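Aminotransferase AspB (Helicobacter pylori 26695, PDB 3EZS) probably catalyses pyridoxal-phosphate-dependent transamination, passing amino groups between amino acids and keto acids, as class I and II aminotransferases do. Local coordinates at residues N115-Q119 against Y339-I345; F310-V316 against D348-L354; G319-A323 against P336-L340; L326-I332 against I367-Y371. One frame throughout, in Å; residues are numbered along the deposited sequence. Where two conformers were deposited one is given.

How the interactions relate
Starting from the N terminus, 115-119 is the first segment met, just past strand 110-115 of the large mixed sheet; its partner 339-345 comes some 220 residues later, so interaction 1 closes the longest loop. Interaction 2 opens at strand 311-315 and closes at 349-353, crossing interaction 1. Nested inside that loop is interaction 3, where helix 319-330 meets the 336-340 segment; it closes on the same part of the chain as interaction 1, sharing Y339 and L340. Interaction 4 starts on the same helix but closes only at helix 358-372, crossing the other three. Interactions 2, 3 and 4 build the small sheet and its helices, and interaction 1 ties that unit to the large sheet.

Interaction 1 (N115-Q119 against Y339-I345); sequences NPFYQ and YLGRNRI
R342 reaches past the edge of F117 to Q119, and its own backbone is held by N115. From CB outward, the arginine first passes the N115 amide. CG lies in the plane of the F117 ring, at its edge, 4.0 Å from F117 CE1. A bend at chi2 (-68°) then curls the chain back, bringing F117 CZ over one face of the guanidinium, 3.9 Å from R342 NH1. At the tip, NH1 donates in the carbonyl plane to a lone pair of Q119 OE1 (3.3 Å) and also to G341 O, while NH2 gives Q119 OE1 a weak bond and forms a salt bridge with E122.

N115 pairs its amide with both backbone groups of R342: OD1 takes R342 N at 3.0 Å, and ND2 gives to R342 O at 2.9 Å, almost straight at 174°. I345 N comes to that same oxygen from the opposite face, closing a type I' turn. F117 N, one residue past the cis N115-P116 bond, donates to L340 O (2.9 Å). The arrangement is a junction between domains of an aminotransferase fold, joining the loop after strand 110-115 of the large sheet to a turn of the small C-terminal domain.

Interaction 2 (F310-V316 against D348-L354); sequences FYVYLPV and DYVRLAL
Strands 311-315 and 349-353 are two neighbouring strands of the small antiparallel three-stranded sheet in the C-terminal domain of this aminotransferase fold; 349-353 is the central strand, with 335-336 on its other edge. Six backbone hydrogen bonds join the segments, from L354 N to F310 O at one end to V316 N on D348 O (2.8 Å) at the other. V312 with L352 and L314 with V350 are the hydrogen-bonded pairs.

The face carrying Y311, Y313, R351 and Y349 holds the flat groups. Y313 and Y349 form an offset stack, centroids 4.1 Å apart and planes at 14°, with Y313 CE2 over the centre of the Y349 ring. CB of Y349 adds a CH-pi contact to the face of Y313, 4.0 Å from its centroid. One step along, the R351 guanidinium lies nearly parallel to the Y311 ring (19°), and Y311 CE1 sits 3.3 Å above its plane. R351 CG is anti to the backbone N and the chain stays extended to CD before chi3 (73°) turns it. Its polar ends go to other parts of the chain, NH1 to N165 and NH2 to G29, while Y311 OH bonds Y196.

On the other face V312, L314, V350 and L352 pack apolar groups, V312 CB 4.0 Å from L352 CB, towards helices 280-299, 319-330 and 358-372. One face is thus largely apolar, whereas on the other a buried arginine has its orientation fixed by the Y311 ring and by hydrogen bonds at NH1 and NH2, consistent with its being the C-terminal-domain arginine that binds the substrate carboxylate in related aminotransferases.

Interaction 3 (G319-A323 against P336-L340); sequences GENFA and PALYL
E320 and Y339 meet with their side chains at about a right angle, and the carboxylate stands almost perpendicular to the ring, planes 86° apart. The phenol donates to E320 OE2 at a short 2.6 Å from Y339 OH, using the anti lone pair, the one turned away from OE1. The accepting oxygen lies close to the ring plane, at its edge. E320 arrives there with an extended chain (chi2 -167°). Its other oxygen, OE1, has L338 CD2 alongside at 3.8 Å; that leucine crosses the glutamate obliquely.

The two segments sit at the start of helix 319-330 and on the short 3-10 turn after strand 335-336, so the contact packs the helix's first turn against the far end of the strand that follows it in the small-domain sheet. P336 fills the corner between them. Its CB is 4.0 Å above one face of the Y339 ring, offset toward the rim, and also faces the peptide between G319 and E320, 3.9 Å from E320 N. CG turns to the helix, 3.9 Å from A323 CB and 3.8 Å from G319 O. Its place in the first turn of the helix may favour the charged form of the E320 carboxylate. Helix 8-16 borders the contact through L15, which E320 and Y339 both touch.

Interaction 4 (L326-I332 against I367-Y371); sequences LYQNEGI and IIETY
L326 and I332 face I367 and I368 where two helices of the small C-terminal domain, 319-330 and 358-372, pack beside each other on one side of the three-stranded sheet. The helical segments cross at 119°, with axes 11.6 Å apart at closest approach, a distance bridged by long side chains.

The inner part is apolar, with L326, I332 and I368 buried. I368 CG1 lies 3.7 Å from L326 CD2 in the conformer given, the two side chains at about a right angle; L326 was modelled in two conformers, so this contact is provisional. I332 follows the helix end, where G331 takes positive phi and turns the chain; its CD1 comes within 4.0 Å of I367 CG2 and its CG2 within 4.1 Å of I368 CD1. F322, one helical turn before L326, also lies against I368 and Y371.

Towards solvent the contact changes character, with polar groups in place of the aliphatic wall. E330 bends at chi2 (-60°), laying CG against I367 CG2 at 3.5 Å and swinging its carboxylate to Y371, at 65° to that ring. OE1 makes a long, weak ion pair with K23. Y371 OH donates to the anti lone pair of E330 OE2 at 2.5 Å, a short bond in line with the ring edge. Beside it the N329 amide lies nearly parallel to the ring, and N329 CB comes 3.2 Å from Y371 OH.

Interaction 1 (N115-Q119 against Y339-I345)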
# COMPACT_ATOMS: atom_id res chain seq x y z
N ASN A 115 -18.79 -6.64 17.51
CA ASN A 115 -18.94 -8.03 17.08
C ASN A 115 -20.43 -8.19 16.70
O ASN A 115 -21.31 -8.05 17.55
CB ASN A 115 -18.49 -8.96 18.21
CG ASN A 115 -18.61 -10.44 17.87
OD1 ASN A 115 -18.67 -10.83 16.70
ND2 ASN A 115 -18.62 -11.29 18.92
N PRO A 116 -20.73 -8.49 15.43
CA PRO A 116 -19.87 -8.80 14.28
C PRO A 116 -19.11 -7.61 13.71
O PRO A 116 -19.40 -6.46 14.07
CB PRO A 116 -20.83 -9.43 13.26
CG PRO A 116 -22.20 -8.99 13.66
CD PRO A 116 -22.16 -8.50 15.08
N PHE A 117 -18.14 -7.90 12.85
CA PHE A 117 -17.25 -6.90 12.30
C PHE A 117 -16.60 -7.24 10.96
O PHE A 117 -16.50 -8.39 10.58
CB PHE A 117 -16.11 -6.67 13.30
CG PHE A 117 -15.36 -7.94 13.67
CD1 PHE A 117 -15.79 -8.74 14.72
CD2 PHE A 117 -14.22 -8.34 12.97
CE1 PHE A 117 -15.12 -9.91 15.06
CE2 PHE A 117 -13.55 -9.50 13.31
CZ PHE A 117 -14.00 -10.29 14.35
N TYR A 118 -16.18 -6.18 10.26
CA TYR A 118 -15.36 -6.25 9.05
C TYR A 118 -14.05 -6.80 9.57
O TYR A 118 -13.43 -6.20 10.43
CB TYR A 118 -15.22 -4.84 8.50
CG TYR A 118 -14.30 -4.61 7.30
CD1 TYR A 118 -14.27 -5.48 6.22
CD2 TYR A 118 -13.52 -3.46 7.22
CE1 TYR A 118 -13.44 -5.24 5.11
CE2 TYR A 118 -12.70 -3.19 6.12
CZ TYR A 118 -12.66 -4.09 5.08
OH TYR A 118 -11.84 -3.80 4.01
N GLN A 119 -13.66 -7.96 9.04
CA GLN A 119 -12.54 -8.74 9.55
C GLN A 119 -11.17 -8.07 9.62
O GLN A 119 -10.30 -8.55 10.34
CB GLN A 119 -12.41 -10.06 8.76
CG GLN A 119 -13.71 -10.97 8.67
CD GLN A 119 -14.30 -11.46 10.01
OE1 GLN A 119 -14.09 -12.61 10.41
NE2 GLN A 119 -15.04 -10.59 10.68
N TYR A 339 -20.18 -15.94 10.08
CA TYR A 339 -18.89 -15.77 9.41
C TYR A 339 -18.29 -14.37 9.54
O TYR A 339 -17.16 -14.16 9.10
CB TYR A 339 -18.98 -16.15 7.92
CG TYR A 339 -19.55 -17.52 7.63
CD1 TYR A 339 -19.45 -18.58 8.55
CD2 TYR A 339 -20.09 -17.80 6.38
CE1 TYR A 339 -19.95 -19.84 8.26
CE2 TYR A 339 -20.58 -19.07 6.07
CZ TYR A 339 -20.52 -20.08 7.02
OH TYR A 339 -21.02 -21.33 6.72
N LEU A 340 -19.03 -13.43 10.10
CA LEU A 340 -18.53 -12.08 10.35
C LEU A 340 -18.27 -11.81 11.82
O LEU A 340 -17.83 -10.72 12.17
CB LEU A 340 -19.52 -11.04 9.82
CG LEU A 340 -19.66 -10.91 8.31
CD1 LEU A 340 -20.71 -9.86 7.97
CD2 LEU A 340 -18.33 -10.56 7.68
N GLY A 341 -18.50 -12.80 12.69
CA GLY A 341 -18.35 -12.60 14.12
C GLY A 341 -17.59 -13.68 14.84
O GLY A 341 -17.07 -14.60 14.23
N ARG A 342 -17.52 -13.51 16.15
CA ARG A 342 -16.89 -14.46 17.07
C ARG A 342 -17.89 -14.78 18.18
O ARG A 342 -18.90 -14.08 18.34
CB ARG A 342 -15.62 -13.84 17.67
CG ARG A 342 -14.50 -13.50 16.67
CD ARG A 342 -13.90 -14.75 16.08
NE ARG A 342 -12.92 -14.51 15.01
CZ ARG A 342 -13.22 -14.20 13.74
NH1 ARG A 342 -14.48 -14.07 13.34
NH2 ARG A 342 -12.26 -14.02 12.86
N ASN A 343 -17.60 -15.84 18.93
CA ASN A 343 -18.40 -16.31 20.06
C ASN A 343 -19.84 -16.56 19.68
O ASN A 343 -20.72 -16.30 20.48
CB ASN A 343 -18.33 -15.35 21.25
CG ASN A 343 -16.91 -14.98 21.62
OD1 ASN A 343 -16.54 -13.80 21.60
ND2 ASN A 343 -16.10 -15.97 21.88
N ARG A 344 -20.05 -17.08 18.47
CA ARG A 344 -21.37 -17.43 17.92
C ARG A 344 -22.33 -16.24 17.66
O ARG A 344 -23.51 -16.44 17.38
CB ARG A 344 -22.05 -18.54 18.74
CG ARG A 344 -21.31 -19.90 18.73
N ILE A 345 -21.83 -15.01 17.73
CA ILE A 345 -22.67 -13.85 17.42
C ILE A 345 -22.94 -13.92 15.91
O ILE A 345 -22.02 -14.22 15.12
CB ILE A 345 -21.97 -12.52 17.79
CG1 ILE A 345 -21.67 -12.47 19.30
CG2 ILE A 345 -22.79 -11.33 17.36
CD1 ILE A 345 -22.91 -12.66 20.22
O HOH W 1 -18.59 -11.48 21.82

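Interaction 2 (F310-V316 against D348-L354)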
# COMPACT_ATOMS: atom_id res chain seq x y z
N PHE A 310 -26.09 -0.33 2.96
CA PHE A 310 -26.91 -1.02 1.97
C PHE A 310 -27.16 -2.50 2.37
O PHE A 310 -27.46 -3.35 1.51
CB PHE A 310 -26.36 -0.86 0.54
CG PHE A 310 -24.90 -1.22 0.35
CD1 PHE A 310 -24.38 -2.45 0.74
CD2 PHE A 310 -24.06 -0.36 -0.35
CE1 PHE A 310 -23.06 -2.77 0.50
CE2 PHE A 310 -22.74 -0.69 -0.59
CZ PHE A 310 -22.24 -1.89 -0.16
N TYR A 311 -27.06 -2.80 3.67
CA TYR A 311 -27.28 -4.15 4.17
C TYR A 311 -28.65 -4.36 4.82
O TYR A 311 -29.33 -3.40 5.22
CB TYR A 311 -26.21 -4.54 5.21
CG TYR A 311 -24.80 -4.43 4.69
CD1 TYR A 311 -24.34 -5.31 3.71
CD2 TYR A 311 -23.94 -3.45 5.15
CE1 TYR A 311 -23.05 -5.20 3.21
CE2 TYR A 311 -22.65 -3.34 4.65
CZ TYR A 311 -22.22 -4.20 3.67
OH TYR A 311 -20.94 -4.09 3.16
N VAL A 312 -29.04 -5.64 4.88
CA VAL A 312 -30.18 -6.11 5.63
C VAL A 312 -29.61 -7.21 6.52
O VAL A 312 -28.99 -8.15 6.01
CB VAL A 312 -31.29 -6.69 4.76
CG1 VAL A 312 -32.44 -7.22 5.64
CG2 VAL A 312 -31.79 -5.64 3.74
N TYR A 313 -29.76 -7.06 7.84
CA TYR A 313 -29.30 -8.03 8.84
C TYR A 313 -30.57 -8.82 9.17
O TYR A 313 -31.33 -8.45 10.07
CB TYR A 313 -28.71 -7.28 10.05
CG TYR A 313 -27.89 -8.10 11.01
CD1 TYR A 313 -26.69 -8.71 10.60
CD2 TYR A 313 -28.26 -8.24 12.33
CE1 TYR A 313 -25.92 -9.46 11.48
CE2 TYR A 313 -27.49 -8.99 13.23
CZ TYR A 313 -26.33 -9.59 12.80
OH TYR A 313 -25.58 -10.32 13.72
N LEU A 314 -30.80 -9.89 8.40
CA LEU A 314 -32.07 -10.64 8.42
C LEU A 314 -32.17 -11.77 9.44
O LEU A 314 -31.42 -12.74 9.36
CB LEU A 314 -32.32 -11.19 7.01
CG LEU A 314 -33.72 -11.70 6.64
CD1 LEU A 314 -34.71 -10.55 6.54
CD2 LEU A 314 -33.64 -12.46 5.31
N PRO A 315 -33.11 -11.66 10.42
CA PRO A 315 -33.30 -12.72 11.40
C PRO A 315 -33.86 -13.95 10.75
O PRO A 315 -34.84 -13.86 10.04
CB PRO A 315 -34.34 -12.15 12.38
CG PRO A 315 -34.45 -10.70 12.08
CD PRO A 315 -34.03 -10.52 10.65
N VAL A 316 -33.21 -15.08 10.98
CA VAL A 316 -33.64 -16.39 10.46
C VAL A 316 -33.42 -17.36 11.62
O VAL A 316 -32.83 -16.98 12.64
CB VAL A 316 -32.85 -16.79 9.19
CG1 VAL A 316 -33.17 -15.84 8.06
CG2 VAL A 316 -31.34 -16.78 9.47
N ASP A 348 -28.05 -16.44 14.18
CA ASP A 348 -29.47 -16.36 13.78
C ASP A 348 -29.76 -15.33 12.69
O ASP A 348 -30.91 -14.88 12.56
CB ASP A 348 -30.31 -15.99 15.00
CG ASP A 348 -30.07 -16.90 16.17
OD1 ASP A 348 -29.89 -18.12 15.93
OD2 ASP A 348 -30.08 -16.40 17.32
N TYR A 349 -28.74 -14.94 11.92
CA TYR A 349 -28.89 -13.95 10.86
C TYR A 349 -28.14 -14.29 9.59
O TYR A 349 -27.13 -15.01 9.61
CB TYR A 349 -28.34 -12.60 11.33
CG TYR A 349 -29.10 -12.01 12.49
CD1 TYR A 349 -28.79 -12.37 13.80
CD2 TYR A 349 -30.14 -11.10 12.28
CE1 TYR A 349 -29.49 -11.84 14.86
CE2 TYR A 349 -30.85 -10.58 13.34
CZ TYR A 349 -30.52 -10.95 14.63
OH TYR A 349 -31.21 -10.46 15.70
N VAL A 350 -28.66 -13.76 8.47
CA VAL A 350 -27.92 -13.76 7.20
C VAL A 350 -27.85 -12.29 6.84
O VAL A 350 -28.78 -11.51 7.16
CB VAL A 350 -28.55 -14.57 6.01
CG1 VAL A 350 -28.52 -16.06 6.30
CG2 VAL A 350 -29.96 -14.08 5.63
N ARG A 351 -26.74 -11.89 6.24
CA ARG A 351 -26.56 -10.55 5.77
C ARG A 351 -26.87 -10.56 4.29
O ARG A 351 -26.45 -11.48 3.57
CB ARG A 351 -25.13 -10.04 5.98
CG ARG A 351 -25.02 -8.54 5.70
CD ARG A 351 -23.59 -8.09 5.54
NE ARG A 351 -23.00 -8.53 4.27
CZ ARG A 351 -21.74 -8.32 3.94
NH1 ARG A 351 -20.94 -7.61 4.73
NH2 ARG A 351 -21.27 -8.78 2.80
N LEU A 352 -27.60 -9.53 3.85
CA LEU A 352 -27.95 -9.32 2.45
C LEU A 352 -27.31 -7.98 2.02
O LEU A 352 -27.43 -6.98 2.74
CB LEU A 352 -29.47 -9.22 2.27
CG LEU A 352 -30.44 -10.30 2.78
CD1 LEU A 352 -31.85 -9.95 2.35
CD2 LEU A 352 -30.09 -11.68 2.27
N ALA A 353 -26.65 -7.96 0.85
CA ALA A 353 -25.98 -6.78 0.33
C ALA A 353 -26.79 -6.29 -0.87
O ALA A 353 -26.75 -6.89 -1.93
CB ALA A 353 -24.52 -7.13 -0.08
N LEU A 354 -27.52 -5.18 -0.68
CA LEU A 354 -28.42 -4.68 -1.72
C LEU A 354 -27.66 -3.79 -2.71
O LEU A 354 -27.87 -2.58 -2.80
CB LEU A 354 -29.62 -3.96 -1.09
CG LEU A 354 -30.38 -4.75 -0.02
CD1 LEU A 354 -31.63 -3.99 0.33
CD2 LEU A 354 -30.73 -6.20 -0.43

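Interaction 3 (G319-A323 against P336-L340)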
# COMPACT_ATOMS: atom_id res chain seq x y z
N GLY A 319 -28.65 -19.00 10.42
CA GLY A 319 -28.10 -18.39 9.20
C GLY A 319 -27.49 -19.36 8.19
O GLY A 319 -27.73 -19.26 6.97
N GLU A 320 -26.69 -20.30 8.70
CA GLU A 320 -26.02 -21.29 7.85
C GLU A 320 -27.03 -22.16 7.12
O GLU A 320 -26.97 -22.31 5.90
CB GLU A 320 -25.06 -22.16 8.66
CG GLU A 320 -23.72 -21.50 9.03
CD GLU A 320 -22.71 -22.54 9.54
OE1 GLU A 320 -22.96 -23.13 10.62
OE2 GLU A 320 -21.68 -22.76 8.85
N ASN A 321 -27.97 -22.72 7.87
CA ASN A 321 -29.02 -23.52 7.29
C ASN A 321 -29.92 -22.78 6.31
O ASN A 321 -30.34 -23.35 5.30
CB ASN A 321 -29.87 -24.15 8.40
CG ASN A 321 -29.12 -25.23 9.17
OD1 ASN A 321 -28.01 -25.63 8.79
ND2 ASN A 321 -29.72 -25.71 10.24
N PHE A 322 -30.23 -21.52 6.62
CA PHE A 322 -31.07 -20.70 5.76
C PHE A 322 -30.34 -20.42 4.45
O PHE A 322 -30.94 -20.46 3.38
CB PHE A 322 -31.43 -19.38 6.47
CG PHE A 322 -32.43 -18.53 5.72
CD1 PHE A 322 -33.79 -18.73 5.88
CD2 PHE A 322 -32.01 -17.49 4.90
CE1 PHE A 322 -34.71 -17.94 5.20
CE2 PHE A 322 -32.93 -16.69 4.24
CZ PHE A 322 -34.29 -16.93 4.38
N ALA A 323 -29.04 -20.15 4.54
CA ALA A 323 -28.23 -19.89 3.34
C ALA A 323 -28.22 -21.10 2.42
O ALA A 323 -28.36 -20.93 1.22
CB ALA A 323 -26.78 -19.50 3.71
N PRO A 336 -24.24 -15.97 5.87
CA PRO A 336 -24.50 -16.19 7.29
C PRO A 336 -23.64 -15.23 8.12
O PRO A 336 -22.42 -15.15 7.90
CB PRO A 336 -24.05 -17.64 7.51
CG PRO A 336 -24.10 -18.27 6.21
CD PRO A 336 -23.75 -17.20 5.23
N ALA A 337 -24.28 -14.51 9.05
CA ALA A 337 -23.57 -13.52 9.87
C ALA A 337 -22.57 -14.14 10.84
O ALA A 337 -21.70 -13.43 11.37
CB ALA A 337 -24.55 -12.60 10.61
N LEU A 338 -22.67 -15.45 11.06
CA LEU A 338 -21.74 -16.17 11.91
C LEU A 338 -20.32 -15.96 11.41
O LEU A 338 -19.38 -15.77 12.20
CB LEU A 338 -22.10 -17.65 11.91
CG LEU A 338 -21.41 -18.60 12.91
CD1 LEU A 338 -22.00 -18.42 14.35
CD2 LEU A 338 -21.57 -20.05 12.40
N TYR A 339 -20.18 -15.94 10.08
CA TYR A 339 -18.89 -15.77 9.41
C TYR A 339 -18.29 -14.37 9.54
O TYR A 339 -17.16 -14.16 9.10
CB TYR A 339 -18.98 -16.15 7.92
CG TYR A 339 -19.55 -17.52 7.63
CD1 TYR A 339 -19.45 -18.58 8.55
CD2 TYR A 339 -20.09 -17.80 6.38
CE1 TYR A 339 -19.95 -19.84 8.26
CE2 TYR A 339 -20.58 -19.07 6.07
CZ TYR A 339 -20.52 -20.08 7.02
OH TYR A 339 -21.02 -21.33 6.72
N LEU A 340 -19.03 -13.43 10.10
CA LEU A 340 -18.53 -12.08 10.35
C LEU A 340 -18.27 -11.81 11.82
O LEU A 340 -17.83 -10.72 12.17
CB LEU A 340 -19.52 -11.04 9.82
CG LEU A 340 -19.66 -10.91 8.31
CD1 LEU A 340 -20.71 -9.86 7.97
CD2 LEU A 340 -18.33 -10.56 7.68

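Interaction 4 (L326-I332 against I367-Y371)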
# COMPACT_ATOMS: atom_id res chain seq x y z
N LEU A 326 -31.78 -21.66 0.78
CA LEU A 326 -32.07 -20.66 -0.24
C LEU A 326 -31.24 -20.90 -1.52
O LEU A 326 -31.75 -20.76 -2.63
CB LEU A 326 -31.84 -19.26 0.33
CG LEU A 326 -32.33 -18.06 -0.48
CD1 LEU A 326 -33.83 -18.03 -0.60
CD2 LEU A 326 -31.82 -16.79 0.17
N TYR A 327 -29.98 -21.25 -1.35
CA TYR A 327 -29.11 -21.48 -2.49
C TYR A 327 -29.51 -22.75 -3.25
O TYR A 327 -29.55 -22.76 -4.49
CB TYR A 327 -27.67 -21.58 -2.03
CG TYR A 327 -26.68 -21.72 -3.15
CD1 TYR A 327 -26.48 -20.68 -4.05
CD2 TYR A 327 -25.91 -22.87 -3.28
CE1 TYR A 327 -25.55 -20.79 -5.08
CE2 TYR A 327 -24.98 -22.99 -4.31
CZ TYR A 327 -24.80 -21.94 -5.20
OH TYR A 327 -23.88 -22.05 -6.21
N GLN A 328 -29.76 -23.81 -2.51
CA GLN A 328 -30.19 -25.09 -3.07
C GLN A 328 -31.45 -24.95 -3.91
O GLN A 328 -31.51 -25.43 -5.03
CB GLN A 328 -30.46 -26.03 -1.89
CG GLN A 328 -31.15 -27.35 -2.17
CD GLN A 328 -30.31 -28.31 -2.94
OE1 GLN A 328 -29.85 -29.31 -2.40
NE2 GLN A 328 -30.06 -28.00 -4.22
N ASN A 329 -32.46 -24.29 -3.35
CA ASN A 329 -33.75 -24.14 -3.99
C ASN A 329 -33.94 -22.95 -4.95
O ASN A 329 -34.69 -23.07 -5.92
CB ASN A 329 -34.82 -24.03 -2.91
CG ASN A 329 -34.97 -25.30 -2.10
OD1 ASN A 329 -35.12 -26.38 -2.65
ND2 ASN A 329 -34.99 -25.15 -0.80
N GLU A 330 -33.31 -21.82 -4.65
CA GLU A 330 -33.49 -20.62 -5.45
C GLU A 330 -32.27 -20.07 -6.14
O GLU A 330 -32.40 -19.17 -6.97
CB GLU A 330 -34.06 -19.51 -4.55
CG GLU A 330 -35.33 -19.90 -3.81
CD GLU A 330 -36.47 -20.26 -4.74
OE1 GLU A 330 -36.49 -19.78 -5.90
OE2 GLU A 330 -37.35 -21.03 -4.32
N GLY A 331 -31.09 -20.61 -5.83
CA GLY A 331 -29.83 -20.10 -6.36
C GLY A 331 -29.43 -18.75 -5.78
O GLY A 331 -28.45 -18.15 -6.24
N ILE A 332 -30.16 -18.27 -4.77
CA ILE A 332 -29.87 -16.97 -4.18
C ILE A 332 -28.81 -17.13 -3.11
O ILE A 332 -28.99 -17.92 -2.18
CB ILE A 332 -31.14 -16.31 -3.59
CG1 ILE A 332 -32.16 -16.01 -4.70
CG2 ILE A 332 -30.78 -15.04 -2.82
CD1 ILE A 332 -33.56 -15.71 -4.20
N ILE A 367 -38.95 -13.67 -2.60
CA ILE A 367 -38.68 -15.09 -2.49
C ILE A 367 -38.07 -15.39 -1.13
O ILE A 367 -38.52 -16.28 -0.40
CB ILE A 367 -37.76 -15.56 -3.63
CG1 ILE A 367 -38.50 -15.53 -4.96
CG2 ILE A 367 -37.30 -16.98 -3.39
CD1 ILE A 367 -37.62 -15.78 -6.19
N ILE A 368 -37.05 -14.61 -0.77
CA ILE A 368 -36.41 -14.75 0.52
C ILE A 368 -37.45 -14.70 1.64
O ILE A 368 -37.44 -15.56 2.52
CB ILE A 368 -35.33 -13.66 0.72
CG1 ILE A 368 -34.12 -13.96 -0.17
CG2 ILE A 368 -34.87 -13.59 2.22
CD1 ILE A 368 -33.01 -12.82 -0.20
N GLU A 369 -38.35 -13.71 1.59
CA GLU A 369 -39.38 -13.56 2.62
C GLU A 369 -40.28 -14.79 2.71
O GLU A 369 -40.61 -15.20 3.82
CB GLU A 369 -40.19 -12.27 2.42
CG GLU A 369 -41.32 -12.00 3.46
CD GLU A 369 -40.83 -11.74 4.90
OE1 GLU A 369 -39.62 -11.83 5.17
OE2 GLU A 369 -41.66 -11.42 5.77
N THR A 370 -40.66 -15.39 1.58
CA THR A 370 -41.48 -16.61 1.60
C THR A 370 -40.79 -17.75 2.37
O THR A 370 -41.45 -18.54 3.01
CB THR A 370 -41.87 -17.13 0.19
OG1 THR A 370 -40.70 -17.53 -0.52
CG2 THR A 370 -42.65 -16.07 -0.64
N TYR A 371 -39.46 -17.85 2.32
CA TYR A 371 -38.75 -18.91 3.07
C TYR A 371 -38.64 -18.63 4.56
O TYR A 371 -38.49 -19.55 5.37
CB TYR A 371 -37.34 -19.14 2.50
CG TYR A 371 -37.35 -19.99 1.25
CD1 TYR A 371 -37.62 -19.43 0.02
CD2 TYR A 371 -37.10 -21.35 1.31
CE1 TYR A 371 -37.65 -20.21 -1.14
CE2 TYR A 371 -37.11 -22.14 0.17
CZ TYR A 371 -37.39 -21.56 -1.05
OH TYR A 371 -37.41 -22.34 -2.17